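Local coordinates for MutT/nudix family protein (Enterococcus faecalis, PDB 2FML) that is of unknown function but, as a Nudix-family protein with an NrtR-like winged-helix region, probably binds or hydrolyses a nucleoside diphosphate derivative and may bind DNA, at residues K11-R16 with L20-T25; T41-L46 with P115-R120; I61-H66 with S71-G76; E83-S88 with I106-S111; F149-E152 with H157-L160. All blocks are in the same frame, centred on the assembly; numbering follows the deposited sequence.

Contact 1 (K11-R16 with L20-T25)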
# COMPACT_ATOMS: atom_id res chain seq x y z
N LYS A 11 12.74 -0.27 34.56
CA LYS A 11 12.38 -0.28 33.14
C LYS A 11 13.49 0.33 32.27
O LYS A 11 13.79 -0.16 31.18
CB LYS A 11 11.05 0.45 32.99
CG LYS A 11 10.61 0.83 31.61
CD LYS A 11 9.27 1.53 31.68
CE LYS A 11 9.07 2.55 30.55
NZ LYS A 11 8.44 1.99 29.30
N ASN A 12 14.15 1.38 32.70
CA ASN A 12 15.22 1.81 31.80
C ASN A 12 16.53 1.03 31.92
O ASN A 12 17.26 0.99 30.96
CB ASN A 12 15.43 3.34 31.73
CG ASN A 12 15.67 3.89 33.03
OD1 ASN A 12 15.11 3.38 33.98
ND2 ASN A 12 16.57 4.88 33.15
N TYR A 13 16.79 0.38 33.05
CA TYR A 13 17.86 -0.59 33.12
C TYR A 13 17.65 -1.66 32.00
O TYR A 13 18.57 -2.02 31.30
CB TYR A 13 17.97 -1.23 34.53
CG TYR A 13 18.90 -2.40 34.41
CD1 TYR A 13 18.41 -3.67 34.13
CD2 TYR A 13 20.29 -2.22 34.48
CE1 TYR A 13 19.27 -4.72 33.91
CE2 TYR A 13 21.16 -3.29 34.29
CZ TYR A 13 20.63 -4.52 33.98
OH TYR A 13 21.45 -5.57 33.75
N TYR A 14 16.43 -2.19 31.87
CA TYR A 14 16.12 -3.22 30.87
C TYR A 14 16.11 -2.69 29.41
O TYR A 14 16.64 -3.37 28.52
CB TYR A 14 14.84 -3.99 31.22
CG TYR A 14 15.09 -5.02 32.37
CD1 TYR A 14 14.71 -4.76 33.73
CD2 TYR A 14 15.78 -6.20 32.10
CE1 TYR A 14 14.98 -5.70 34.77
CE2 TYR A 14 16.05 -7.14 33.14
CZ TYR A 14 15.65 -6.90 34.45
OH TYR A 14 16.02 -7.88 35.38
N GLU A 15 15.52 -1.50 29.18
CA GLU A 15 15.57 -0.80 27.85
C GLU A 15 16.98 -0.39 27.39
O GLU A 15 17.36 -0.60 26.26
CB GLU A 15 14.61 0.39 27.85
CG GLU A 15 13.21 -0.10 28.24
CD GLU A 15 12.17 1.01 28.32
OE1 GLU A 15 12.55 2.20 28.37
OE2 GLU A 15 10.96 0.68 28.38
N ARG A 16 17.76 0.13 28.32
CA ARG A 16 18.98 0.87 28.03
C ARG A 16 20.32 0.25 28.45
O ARG A 16 21.36 0.65 27.93
CB ARG A 16 18.85 2.24 28.67
CG ARG A 16 17.65 2.94 28.10
CD ARG A 16 17.47 4.29 28.67
NE ARG A 16 16.53 5.05 27.84
CZ ARG A 16 15.85 6.13 28.25
NH1 ARG A 16 15.06 6.75 27.39
NH2 ARG A 16 15.96 6.57 29.51
N LEU A 20 19.52 -7.45 24.64
CA LEU A 20 18.26 -7.79 24.06
C LEU A 20 17.37 -9.07 24.33
O LEU A 20 16.21 -8.86 24.61
CB LEU A 20 18.41 -7.62 22.54
CG LEU A 20 17.21 -8.00 21.64
CD1 LEU A 20 16.11 -6.98 21.72
CD2 LEU A 20 17.70 -8.15 20.15
N ALA A 21 17.80 -10.35 24.33
CA ALA A 21 18.01 -11.23 25.47
C ALA A 21 17.25 -10.88 26.72
O ALA A 21 16.09 -11.26 26.85
CB ALA A 21 19.45 -11.72 25.73
N GLU A 22 17.89 -10.15 27.62
CA GLU A 22 17.26 -9.95 28.91
C GLU A 22 16.14 -8.97 28.83
O GLU A 22 15.11 -9.17 29.54
CB GLU A 22 18.24 -9.69 30.03
CG GLU A 22 19.19 -8.56 29.87
CD GLU A 22 20.53 -8.81 30.58
OE1 GLU A 22 21.08 -9.93 30.42
OE2 GLU A 22 21.06 -7.89 31.26
N PHE A 23 16.26 -7.95 27.93
CA PHE A 23 15.18 -6.98 27.68
C PHE A 23 13.94 -7.81 27.56
O PHE A 23 12.92 -7.49 28.14
CB PHE A 23 15.36 -6.06 26.49
CG PHE A 23 14.10 -5.30 26.22
CD1 PHE A 23 13.33 -5.59 25.08
CD2 PHE A 23 13.60 -4.36 27.16
CE1 PHE A 23 12.12 -4.94 24.88
CE2 PHE A 23 12.39 -3.68 26.93
CZ PHE A 23 11.67 -3.95 25.78
N LEU A 24 13.95 -8.83 26.72
CA LEU A 24 12.84 -9.27 25.95
C LEU A 24 12.29 -10.31 26.99
O LEU A 24 11.10 -10.50 27.13
CB LEU A 24 13.28 -10.04 24.73
CG LEU A 24 13.30 -9.20 23.44
CD1 LEU A 24 13.57 -10.17 22.30
CD2 LEU A 24 12.00 -8.45 23.28
N THR A 25 13.19 -10.97 27.76
CA THR A 25 12.77 -11.92 28.82
C THR A 25 12.00 -11.18 29.91
O THR A 25 10.94 -11.66 30.39
CB THR A 25 13.96 -12.78 29.43
OG1 THR A 25 14.50 -13.67 28.44
CG2 THR A 25 13.50 -13.68 30.67
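F23 sets its ring obliquely beside the backbone of the 11-16 helix, CD2 lying 3.5 Å from Y14 O and CE2 3.9 Å from E15 CG. With CG trans to the backbone N (chi1 170°), the phenyl group reaches past Y14, whose CB is 4.3 Å from F23 CD2. E15 offers its CG methylene to the ring, while its extended chain carries the carboxylate on to K11: K11 NZ meets the syn lone pair of E15 OE2 at 3.0 Å in a salt bridge one helical turn back. Further along, Y14 CD2 approaches the carbonyl oxygen E22 O at 4.0 Å. The other face of this small interface is more polar. Y13 and E22 cross at about a right angle, with Y13 OH 3.4 Å from E22 OE2. Y13 CD1 sits over the centre of the Y14 ring, which also stacks with W26. The second subunit adds to the packing, its R69 donating to E15 O and its H66 lying on F23. Two short helices running at 138° to each other, their axes 8.6 Å apart at closest and joined by three residues, make a roughly antiparallel helical hairpin at the protein surface.

Contact 2 (T41-L46 with P115-R120). With GOL (glycerol), chain C.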
# COMPACT_ATOMS: atom_id res chain seq x y z
N THR A 41 -8.06 -7.59 8.91
CA THR A 41 -8.54 -8.50 7.90
C THR A 41 -7.77 -8.24 6.61
O THR A 41 -6.91 -7.32 6.53
CB THR A 41 -10.07 -8.34 7.60
OG1 THR A 41 -10.33 -7.00 7.22
CG2 THR A 41 -10.95 -8.66 8.78
N VAL A 42 -8.01 -9.15 5.65
CA VAL A 42 -7.44 -9.13 4.31
C VAL A 42 -8.62 -9.35 3.38
O VAL A 42 -9.55 -10.06 3.72
CB VAL A 42 -6.34 -10.27 4.07
CG1 VAL A 42 -5.07 -9.94 4.77
CG2 VAL A 42 -6.85 -11.66 4.51
N ASP A 43 -8.56 -8.77 2.19
CA ASP A 43 -9.55 -9.00 1.17
C ASP A 43 -8.78 -9.12 -0.14
O ASP A 43 -7.69 -8.48 -0.33
CB ASP A 43 -10.52 -7.80 1.09
CG ASP A 43 -11.61 -7.86 2.16
OD1 ASP A 43 -12.55 -8.68 2.01
OD2 ASP A 43 -11.51 -7.11 3.18
N MSE A 44 -9.34 -9.90 -1.06
CA MSE A 44 -8.62 -10.26 -2.26
C MSE A 44 -9.41 -9.93 -3.49
O MSE A 44 -10.57 -10.33 -3.60
CB MSE A 44 -8.28 -11.74 -2.20
CG MSE A 44 -7.78 -12.34 -3.45
SE MSE A 44 -5.90 -11.82 -3.89
CE MSE A 44 -6.34 -10.84 -5.24
N VAL A 45 -8.78 -9.17 -4.41
CA VAL A 45 -9.41 -8.87 -5.72
C VAL A 45 -8.77 -9.76 -6.77
O VAL A 45 -7.62 -9.56 -7.11
CB VAL A 45 -9.34 -7.40 -6.15
CG1 VAL A 45 -10.04 -7.23 -7.52
CG2 VAL A 45 -9.99 -6.44 -5.07
N LEU A 46 -9.51 -10.78 -7.21
CA LEU A 46 -9.06 -11.73 -8.22
C LEU A 46 -9.68 -11.39 -9.55
O LEU A 46 -10.89 -11.36 -9.69
CB LEU A 46 -9.45 -13.18 -7.85
CG LEU A 46 -8.85 -13.77 -6.58
CD1 LEU A 46 -9.37 -15.19 -6.44
CD2 LEU A 46 -7.34 -13.82 -6.72
N PRO A 115 -12.90 4.50 10.02
CA PRO A 115 -13.25 4.00 11.35
C PRO A 115 -14.59 3.27 11.45
O PRO A 115 -14.82 2.51 12.41
CB PRO A 115 -13.25 5.28 12.22
CG PRO A 115 -12.36 6.24 11.50
CD PRO A 115 -12.59 5.95 10.03
N ASP A 116 -15.48 3.46 10.48
CA ASP A 116 -16.76 2.78 10.48
C ASP A 116 -17.04 1.93 9.24
O ASP A 116 -18.23 1.70 8.92
CB ASP A 116 -17.89 3.82 10.60
CG ASP A 116 -17.82 4.86 9.47
OD1 ASP A 116 -16.86 4.78 8.62
OD2 ASP A 116 -18.68 5.76 9.43
N ARG A 117 -15.99 1.47 8.55
CA ARG A 117 -16.17 0.60 7.41
C ARG A 117 -16.80 -0.80 7.75
O ARG A 117 -17.36 -1.42 6.88
CB ARG A 117 -14.81 0.38 6.67
CG ARG A 117 -13.70 -0.28 7.51
CD ARG A 117 -12.46 -0.44 6.67
NE ARG A 117 -12.76 -1.42 5.64
CZ ARG A 117 -12.88 -2.73 5.86
NH1 ARG A 117 -12.67 -3.23 7.09
NH2 ARG A 117 -13.27 -3.52 4.88
N ASP A 118 -16.69 -1.27 9.01
CA ASP A 118 -17.26 -2.59 9.39
C ASP A 118 -18.21 -2.39 10.55
O ASP A 118 -17.82 -1.84 11.57
CB ASP A 118 -16.09 -3.56 9.74
CG ASP A 118 -16.49 -5.04 9.79
OD1 ASP A 118 -17.48 -5.42 10.43
OD2 ASP A 118 -15.77 -5.86 9.23
N PRO A 119 -19.49 -2.84 10.45
CA PRO A 119 -20.38 -2.67 11.65
C PRO A 119 -19.93 -3.45 12.95
O PRO A 119 -20.49 -3.19 14.03
CB PRO A 119 -21.73 -3.18 11.17
CG PRO A 119 -21.41 -4.09 10.15
CD PRO A 119 -20.19 -3.56 9.38
N ARG A 120 -18.93 -4.35 12.85
CA ARG A 120 -18.40 -5.05 14.06
C ARG A 120 -17.55 -4.17 15.01
O ARG A 120 -17.41 -4.48 16.16
CB ARG A 120 -17.62 -6.31 13.67
CG ARG A 120 -18.55 -7.48 13.27
CD ARG A 120 -17.82 -8.58 12.51
NE ARG A 120 -17.23 -8.11 11.28
CZ ARG A 120 -16.82 -8.90 10.30
NH1 ARG A 120 -16.91 -10.19 10.45
NH2 ARG A 120 -16.27 -8.41 9.22
C1 GOL C . -13.98 -8.69 5.17
O1 GOL C . -14.35 -9.19 3.85
C2 GOL C . -14.25 -7.18 5.41
O2 GOL C . -13.54 -6.33 4.48
C3 GOL C . -13.69 -6.93 6.80
O3 GOL C . -13.98 -5.66 7.38
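T41 OG1 and R117 NH1 approach to 4.4 Å beside a bound glycerol, without bonding to each other. T41 OG1 is instead tied to T125 OG1 of strand 123-131, and packs at 3.4 Å against the glycerol carbon C3. V42, next in the strand, turns its side chain to the other surface of the sheet, onto T85 and V89 of helix 85-97. D43 turns back to the glycerol side and receives two glycerol hydroxyls, O1 at 2.6 Å from OD1 and O2 at 2.5 Å from OD2. D43 OD2 is also hydrogen-bonded to T125 OG1. This alternation suits the Nudix fold, a mixed sheet between helices, here with a polar pocket beside D43; the glycerol, probably from the crystallisation liquor, lies in that pocket and is also hydrogen-bonded to H186. D43 OD2 and R117 NH2 remain 4.3 Å apart, beyond a salt bridge, and glycerol lies between them: R117 NH2 donates to its O2 at 2.9 Å and NH1 to its O3 at 2.8 Å. The bend of R117 at chi3 (-68°) brings the guanidinium edge to the ligand, where NE is salt-bridged to D185 and NH1 also donates to V123 O. Glycerol O3 donates a hydrogen bond to D118 OD2, a carboxylate gripped side-on by R120 NE and NH2.

Contact 3 (I61-H66 with S71-G76)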
# COMPACT_ATOMS: atom_id res chain seq x y z
N ILE A 61 -18.11 -13.42 -3.66
CA ILE A 61 -18.79 -14.47 -2.92
C ILE A 61 -20.04 -13.84 -2.37
O ILE A 61 -20.06 -12.63 -2.12
CB ILE A 61 -17.97 -14.99 -1.70
CG1 ILE A 61 -17.66 -13.81 -0.74
CG2 ILE A 61 -16.72 -15.69 -2.15
CD1 ILE A 61 -17.54 -14.18 0.74
N GLN A 62 -21.08 -14.66 -2.16
CA GLN A 62 -22.27 -14.26 -1.42
C GLN A 62 -22.06 -14.71 0.01
O GLN A 62 -21.94 -15.90 0.29
CB GLN A 62 -23.56 -14.85 -1.98
CG GLN A 62 -24.76 -14.40 -1.19
CD GLN A 62 -26.09 -14.84 -1.76
OE1 GLN A 62 -27.05 -14.04 -1.86
NE2 GLN A 62 -26.17 -16.10 -2.11
N ARG A 63 -22.03 -13.72 0.90
CA ARG A 63 -21.78 -13.98 2.32
C ARG A 63 -22.93 -14.74 2.93
O ARG A 63 -24.08 -14.42 2.69
CB ARG A 63 -21.57 -12.66 3.05
CG ARG A 63 -20.37 -11.82 2.45
CD ARG A 63 -20.20 -10.54 3.25
NE ARG A 63 -20.29 -10.77 4.70
CZ ARG A 63 -19.28 -11.16 5.48
NH1 ARG A 63 -18.05 -11.38 4.98
NH2 ARG A 63 -19.53 -11.34 6.79
N LYS A 64 -22.64 -15.73 3.73
CA LYS A 64 -23.73 -16.44 4.30
C LYS A 64 -24.08 -16.00 5.73
O LYS A 64 -25.18 -16.23 6.19
CB LYS A 64 -23.52 -17.95 4.14
CG LYS A 64 -22.80 -18.69 5.20
CD LYS A 64 -23.40 -20.16 5.21
CE LYS A 64 -23.22 -20.92 3.85
NZ LYS A 64 -22.95 -22.42 4.02
N GLY A 65 -23.15 -15.30 6.37
CA GLY A 65 -23.31 -14.83 7.72
C GLY A 65 -23.15 -13.34 7.82
O GLY A 65 -22.60 -12.68 6.88
N HIS A 66 -23.65 -12.81 8.94
CA HIS A 66 -23.53 -11.41 9.26
C HIS A 66 -22.09 -10.99 9.56
O HIS A 66 -21.28 -11.80 9.95
CB HIS A 66 -24.47 -11.08 10.43
CG HIS A 66 -25.85 -10.70 9.99
ND1 HIS A 66 -26.98 -11.00 10.72
CD2 HIS A 66 -26.27 -10.02 8.90
CE1 HIS A 66 -28.04 -10.54 10.09
NE2 HIS A 66 -27.64 -9.97 8.97
N SER A 71 -25.22 -10.49 1.08
CA SER A 71 -24.66 -9.52 0.19
C SER A 71 -23.49 -10.19 -0.56
O SER A 71 -22.88 -11.11 -0.04
CB SER A 71 -24.18 -8.28 0.96
OG SER A 71 -25.26 -7.56 1.52
N TRP A 72 -23.18 -9.70 -1.76
CA TRP A 72 -21.98 -10.08 -2.47
C TRP A 72 -20.79 -9.24 -1.98
O TRP A 72 -20.95 -8.10 -1.54
CB TRP A 72 -22.17 -9.96 -4.01
CG TRP A 72 -23.27 -10.85 -4.50
CD1 TRP A 72 -24.60 -10.50 -4.62
CD2 TRP A 72 -23.18 -12.24 -4.88
NE1 TRP A 72 -25.33 -11.58 -5.06
CE2 TRP A 72 -24.49 -12.65 -5.25
CE3 TRP A 72 -22.13 -13.17 -4.97
CZ2 TRP A 72 -24.77 -13.96 -5.68
CZ3 TRP A 72 -22.42 -14.46 -5.41
CH2 TRP A 72 -23.72 -14.84 -5.77
N ALA A 73 -19.62 -9.85 -2.02
CA ALA A 73 -18.50 -9.32 -1.30
C ALA A 73 -17.21 -9.87 -1.94
O ALA A 73 -17.25 -10.90 -2.57
CB ALA A 73 -18.60 -9.76 0.19
N LEU A 74 -16.07 -9.21 -1.72
CA LEU A 74 -14.77 -9.92 -1.95
C LEU A 74 -14.55 -11.04 -0.95
O LEU A 74 -15.03 -10.97 0.21
CB LEU A 74 -13.55 -8.95 -1.94
CG LEU A 74 -13.69 -7.74 -2.90
CD1 LEU A 74 -12.74 -6.59 -2.52
CD2 LEU A 74 -13.48 -8.14 -4.41
N PRO A 75 -13.81 -12.08 -1.36
CA PRO A 75 -13.40 -13.07 -0.39
C PRO A 75 -12.38 -12.42 0.56
O PRO A 75 -11.61 -11.60 0.12
CB PRO A 75 -12.72 -14.14 -1.25
CG PRO A 75 -12.31 -13.43 -2.50
CD PRO A 75 -13.33 -12.37 -2.73
N GLY A 76 -12.39 -12.74 1.85
CA GLY A 76 -11.35 -12.24 2.76
C GLY A 76 -11.64 -12.69 4.18
O GLY A 76 -12.58 -13.43 4.41
O HOH W 1 -16.21 -10.77 2.89
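R63 and A73 pack together at the loop end of the beta hairpin of strands 55-63 and 72-78 in the Nudix domain. From R63 CB, 3.7 Å from S71 O, the chain passes along A73: CG and CD each lie 3.5 Å from A73 CB, so the aliphatic part of the arginine rests on the alanine methyl. A bend at chi3 (44°) then turns the guanidinium off that methyl. NE donates to P67 O in the connecting loop, NH2 makes a weak bond to G65 O, and NH1 donates a hydrogen bond to a water at 2.9 Å. That water donates in turn to L74 O, also at 2.9 Å, bridging the arginine tip to the main chain of 71-76. R63 N donates to S71 O at 2.9 Å, and I61 N to A73 O at 2.9 Å in a nearly straight bond, whereas the return bond from A73 N to I61 O is bent and weak. On the surface shared with A73, I61 CG1 leans toward the alanine methyl and CG2 toward P75 CB. The opposite surface belongs to Q62 and W72, and the indole there also meets F149 edge-to-face. Q62 CB supplies a CH-pi contact, standing 3.6 Å from the centroid of the six-membered ring of W72 and only 9° off its normal.

Contact 4 (E83-S88 with I106-S111)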
# COMPACT_ATOMS: atom_id res chain seq x y z
N GLU A 83 0.71 -15.02 11.43
CA GLU A 83 0.62 -14.96 9.97
C GLU A 83 0.83 -13.49 9.52
O GLU A 83 0.28 -12.58 10.12
CB GLU A 83 -0.84 -15.14 9.56
CG GLU A 83 -1.28 -16.50 9.25
CD GLU A 83 -2.67 -16.49 8.64
OE1 GLU A 83 -3.57 -15.68 9.05
OE2 GLU A 83 -2.84 -17.34 7.74
N SER A 84 1.54 -13.29 8.41
CA SER A 84 1.58 -11.97 7.78
C SER A 84 0.29 -11.89 7.03
O SER A 84 -0.39 -12.92 6.86
CB SER A 84 2.76 -11.90 6.81
OG SER A 84 2.57 -12.89 5.85
N THR A 85 -0.05 -10.68 6.57
CA THR A 85 -1.22 -10.48 5.76
C THR A 85 -1.14 -11.24 4.44
O THR A 85 -2.16 -11.72 3.96
CB THR A 85 -1.58 -8.99 5.51
OG1 THR A 85 -0.52 -8.32 4.82
CG2 THR A 85 -1.95 -8.27 6.83
N GLU A 86 0.04 -11.25 3.81
CA GLU A 86 0.33 -12.07 2.64
C GLU A 86 -0.08 -13.59 2.83
O GLU A 86 -0.83 -14.16 2.01
CB GLU A 86 1.82 -12.00 2.29
CG GLU A 86 2.27 -10.73 1.67
CD GLU A 86 2.68 -9.65 2.71
OE1 GLU A 86 2.57 -9.87 3.95
OE2 GLU A 86 3.15 -8.56 2.26
N ASP A 87 0.43 -14.23 3.87
CA ASP A 87 0.08 -15.61 4.24
C ASP A 87 -1.45 -15.74 4.40
O ASP A 87 -2.08 -16.69 3.91
CB ASP A 87 0.67 -15.90 5.62
CG ASP A 87 2.17 -16.11 5.59
OD1 ASP A 87 2.73 -16.33 4.49
OD2 ASP A 87 2.76 -16.12 6.71
N SER A 88 -2.01 -14.78 5.12
CA SER A 88 -3.40 -14.82 5.51
C SER A 88 -4.33 -14.72 4.25
O SER A 88 -5.35 -15.47 4.11
CB SER A 88 -3.67 -13.70 6.56
OG SER A 88 -5.01 -13.76 7.04
N ILE A 106 0.73 -12.22 -6.19
CA ILE A 106 -0.18 -11.26 -5.62
C ILE A 106 0.55 -9.93 -5.44
O ILE A 106 1.77 -9.92 -5.28
CB ILE A 106 -0.83 -11.77 -4.30
CG1 ILE A 106 0.24 -11.94 -3.20
CG2 ILE A 106 -1.58 -13.03 -4.60
CD1 ILE A 106 -0.33 -12.22 -1.74
N GLU A 107 -0.20 -8.83 -5.46
CA GLU A 107 0.37 -7.58 -5.03
C GLU A 107 -0.53 -6.93 -3.97
O GLU A 107 -1.74 -6.94 -4.09
CB GLU A 107 0.62 -6.62 -6.23
CG GLU A 107 -0.67 -6.01 -6.88
CD GLU A 107 -0.38 -5.27 -8.25
OE1 GLU A 107 -0.12 -5.98 -9.26
OE2 GLU A 107 -0.40 -4.00 -8.28
N GLN A 108 0.09 -6.31 -2.98
CA GLN A 108 -0.69 -5.57 -2.01
C GLN A 108 -1.33 -4.35 -2.69
O GLN A 108 -0.69 -3.68 -3.50
CB GLN A 108 0.16 -5.18 -0.82
CG GLN A 108 -0.61 -5.06 0.40
CD GLN A 108 0.27 -4.71 1.55
OE1 GLN A 108 0.78 -5.60 2.29
NE2 GLN A 108 0.39 -3.44 1.78
N LEU A 109 -2.62 -4.11 -2.45
CA LEU A 109 -3.27 -3.06 -3.21
C LEU A 109 -3.36 -1.75 -2.36
O LEU A 109 -2.85 -0.68 -2.76
CB LEU A 109 -4.64 -3.55 -3.70
CG LEU A 109 -5.67 -2.55 -4.29
CD1 LEU A 109 -5.17 -1.87 -5.54
CD2 LEU A 109 -7.02 -3.25 -4.51
N HIS A 110 -4.01 -1.85 -1.21
CA HIS A 110 -4.30 -0.70 -0.39
C HIS A 110 -4.89 -1.20 0.95
O HIS A 110 -5.56 -2.27 0.99
CB HIS A 110 -5.27 0.23 -1.11
CG HIS A 110 -5.52 1.51 -0.38
ND1 HIS A 110 -4.70 2.63 -0.49
CD2 HIS A 110 -6.51 1.86 0.48
CE1 HIS A 110 -5.19 3.60 0.27
NE2 HIS A 110 -6.28 3.15 0.88
N SER A 111 -4.63 -0.45 2.04
CA SER A 111 -5.24 -0.73 3.32
C SER A 111 -6.31 0.31 3.57
O SER A 111 -6.04 1.50 3.50
CB SER A 111 -4.26 -0.72 4.48
OG SER A 111 -3.12 -1.39 4.03
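The first turn of the Nudix-box helix, through T85 and E86, faces I106 and Q108 of strand 106-112. Residues 77-98 carry the Nudix sequence signature, and its helix starts beside the sheet, the nearest CA atoms, of E86 and Q108, being 8.1 Å apart. The contact is therefore light. I106 points toward the helix and brings its terminal methyl CD1 to 4.3 Å from E86 O. Q108, extended beyond CG, brings its amide end up to T85 and E86 and crosses both side chains at about a right angle. E86 meets it because its chain bends at chi2 (87°), which folds the carboxylate back toward the strand; the carboxylate and amide planes are turned 43° apart. T85 OG1 has its polar partner in Y128 OH, on the strand adjoining 106-112, and the Y128 side chain also packs on E86 and Q108. The second subunit lies close by: its S113 OG bonds to T85 N, and S111 pairs hydroxyl to hydroxyl with its own counterpart. Within 83-88, E83 is salt-bridged to R91 farther along the helix and accepts a weak bond from S88 OG to OE1 at 3.1 Å. S84 is the N-cap: its hydroxyl closes the turn, D87 N donating to S84 OG at 3.2 Å with an angle of 173° at the hydrogen.

Contact 5 (F149-E152 with H157-L160)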
# COMPACT_ATOMS: atom_id res chain seq x y z
N PHE A 149 -17.74 -12.97 -11.65
CA PHE A 149 -18.65 -11.97 -12.19
C PHE A 149 -18.05 -11.35 -13.43
O PHE A 149 -16.87 -11.01 -13.47
CB PHE A 149 -18.93 -10.88 -11.14
CG PHE A 149 -20.09 -11.21 -10.19
CD1 PHE A 149 -20.03 -12.32 -9.36
CD2 PHE A 149 -21.19 -10.34 -10.10
CE1 PHE A 149 -21.09 -12.63 -8.51
CE2 PHE A 149 -22.28 -10.61 -9.22
CZ PHE A 149 -22.23 -11.78 -8.45
N ASN A 150 -18.86 -11.17 -14.44
CA ASN A 150 -18.49 -10.36 -15.57
C ASN A 150 -18.19 -8.94 -15.17
O ASN A 150 -19.00 -8.27 -14.53
CB ASN A 150 -19.68 -10.30 -16.50
CG ASN A 150 -19.33 -10.65 -17.87
OD1 ASN A 150 -19.68 -11.76 -18.35
ND2 ASN A 150 -18.54 -9.77 -18.54
N LEU A 151 -17.04 -8.44 -15.57
CA LEU A 151 -16.68 -7.06 -15.27
C LEU A 151 -16.51 -6.23 -16.58
O LEU A 151 -15.65 -6.50 -17.42
CB LEU A 151 -15.41 -7.08 -14.42
CG LEU A 151 -14.56 -5.81 -14.47
CD1 LEU A 151 -15.20 -4.60 -13.74
CD2 LEU A 151 -13.17 -6.14 -13.92
N GLU A 152 -17.31 -5.18 -16.73
CA GLU A 152 -17.29 -4.38 -17.95
C GLU A 152 -17.22 -2.88 -17.62
O GLU A 152 -17.96 -2.37 -16.75
CB GLU A 152 -18.53 -4.71 -18.76
CG GLU A 152 -18.66 -3.99 -20.02
CD GLU A 152 -19.08 -4.89 -21.16
OE1 GLU A 152 -20.07 -5.65 -21.00
OE2 GLU A 152 -18.42 -4.82 -22.24
N HIS A 157 -17.82 4.18 -15.38
CA HIS A 157 -18.48 3.17 -14.55
C HIS A 157 -18.03 1.81 -14.96
O HIS A 157 -17.67 1.58 -16.08
CB HIS A 157 -20.03 3.19 -14.71
CG HIS A 157 -20.65 4.49 -14.35
ND1 HIS A 157 -21.60 5.11 -15.13
CD2 HIS A 157 -20.42 5.32 -13.31
CE1 HIS A 157 -21.93 6.26 -14.58
NE2 HIS A 157 -21.23 6.42 -13.48
N ILE A 158 -18.13 0.91 -14.01
CA ILE A 158 -17.93 -0.51 -14.24
C ILE A 158 -19.10 -1.26 -13.71
O ILE A 158 -19.67 -0.88 -12.66
CB ILE A 158 -16.60 -1.03 -13.60
CG1 ILE A 158 -16.50 -0.73 -12.08
CG2 ILE A 158 -15.43 -0.45 -14.32
CD1 ILE A 158 -15.20 -1.38 -11.45
N THR A 159 -19.48 -2.32 -14.40
CA THR A 159 -20.57 -3.19 -13.96
C THR A 159 -19.99 -4.63 -13.76
O THR A 159 -19.30 -5.15 -14.61
CB THR A 159 -21.70 -3.20 -15.04
OG1 THR A 159 -22.18 -1.87 -15.17
CG2 THR A 159 -22.88 -4.12 -14.69
N LEU A 160 -20.31 -5.22 -12.62
CA LEU A 160 -20.06 -6.59 -12.27
C LEU A 160 -21.39 -7.30 -12.34
O LEU A 160 -22.35 -6.94 -11.65
CB LEU A 160 -19.56 -6.67 -10.83
CG LEU A 160 -18.71 -5.57 -10.14
CD1 LEU A 160 -18.22 -6.13 -8.80
CD2 LEU A 160 -17.53 -5.11 -10.96
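Strand 149-152 and strand 157-160 run antiparallel, the axes of the two short segments approaching to 4.7 Å at an angle of 165°, with E152 and T159 as a hydrogen-bonded pair and L151 with L160 as a non-hydrogen-bonded one. The E152-T159 pair is closed in both directions: E152 N donates to T159 O at 2.9 Å and T159 N to E152 O at 2.8 Å, both in the plane of the accepting carbonyl. A CA-H...O contact, L160 CA to N150 O at 3.0 Å, continues the close approach past the last of these bonds. The apolar side chains gather on the surface of L151 and L160. These two leucines lie side by side and point the same way, L151 CD1 touching L160 CD2 at 3.7 Å. The same CD1 also meets I158 CB at 3.8 Å, a reach that follows from L151 chi1 of 156°, which sets CG opposite the backbone N. F149 approaches from the side with its ring edge: CD2 is 3.8 Å from L160 C, a carbon lying near the ring plane, and 4.1 Å from L160 CB. I190 of helix 186-200 packs on I158 and L160, and L60 of strand 55-63 flanks F149 and L160. The other surface carries T159 and E152; T159 OG1 is bonded to T168 OG1 of strand 165-170, while the E152 carboxylate leads away from the partner strand. The hairpin is thus two-sided: main-chain bonds fix the pairing, and an apolar cluster joins it to helix 186-200 and strand 55-63.

How the contacts relate
Contacts 2 and 3 are buried and share the Nudix sheet, touching where M44 N probably bonds to P75 O; contact 3 is nested in the loop closed by contact 2. Contact 4, partly buried and within that loop too, lies on the side of helix 85-97, where V42 packs on T85. Contact 5, also partly buried, is a second hairpin, joined to contact 3 through W72 and F149. Main-chain pairing carries contacts 3 and 5, glycerol-bridged charges contact 2, and loose side-chain packing contact 4. Contact 1 stands apart on the surface, about 18 Å or more from the others by nearest atoms. Contacts 1 to 4 all touch the second subunit, whereas contact 5 does not.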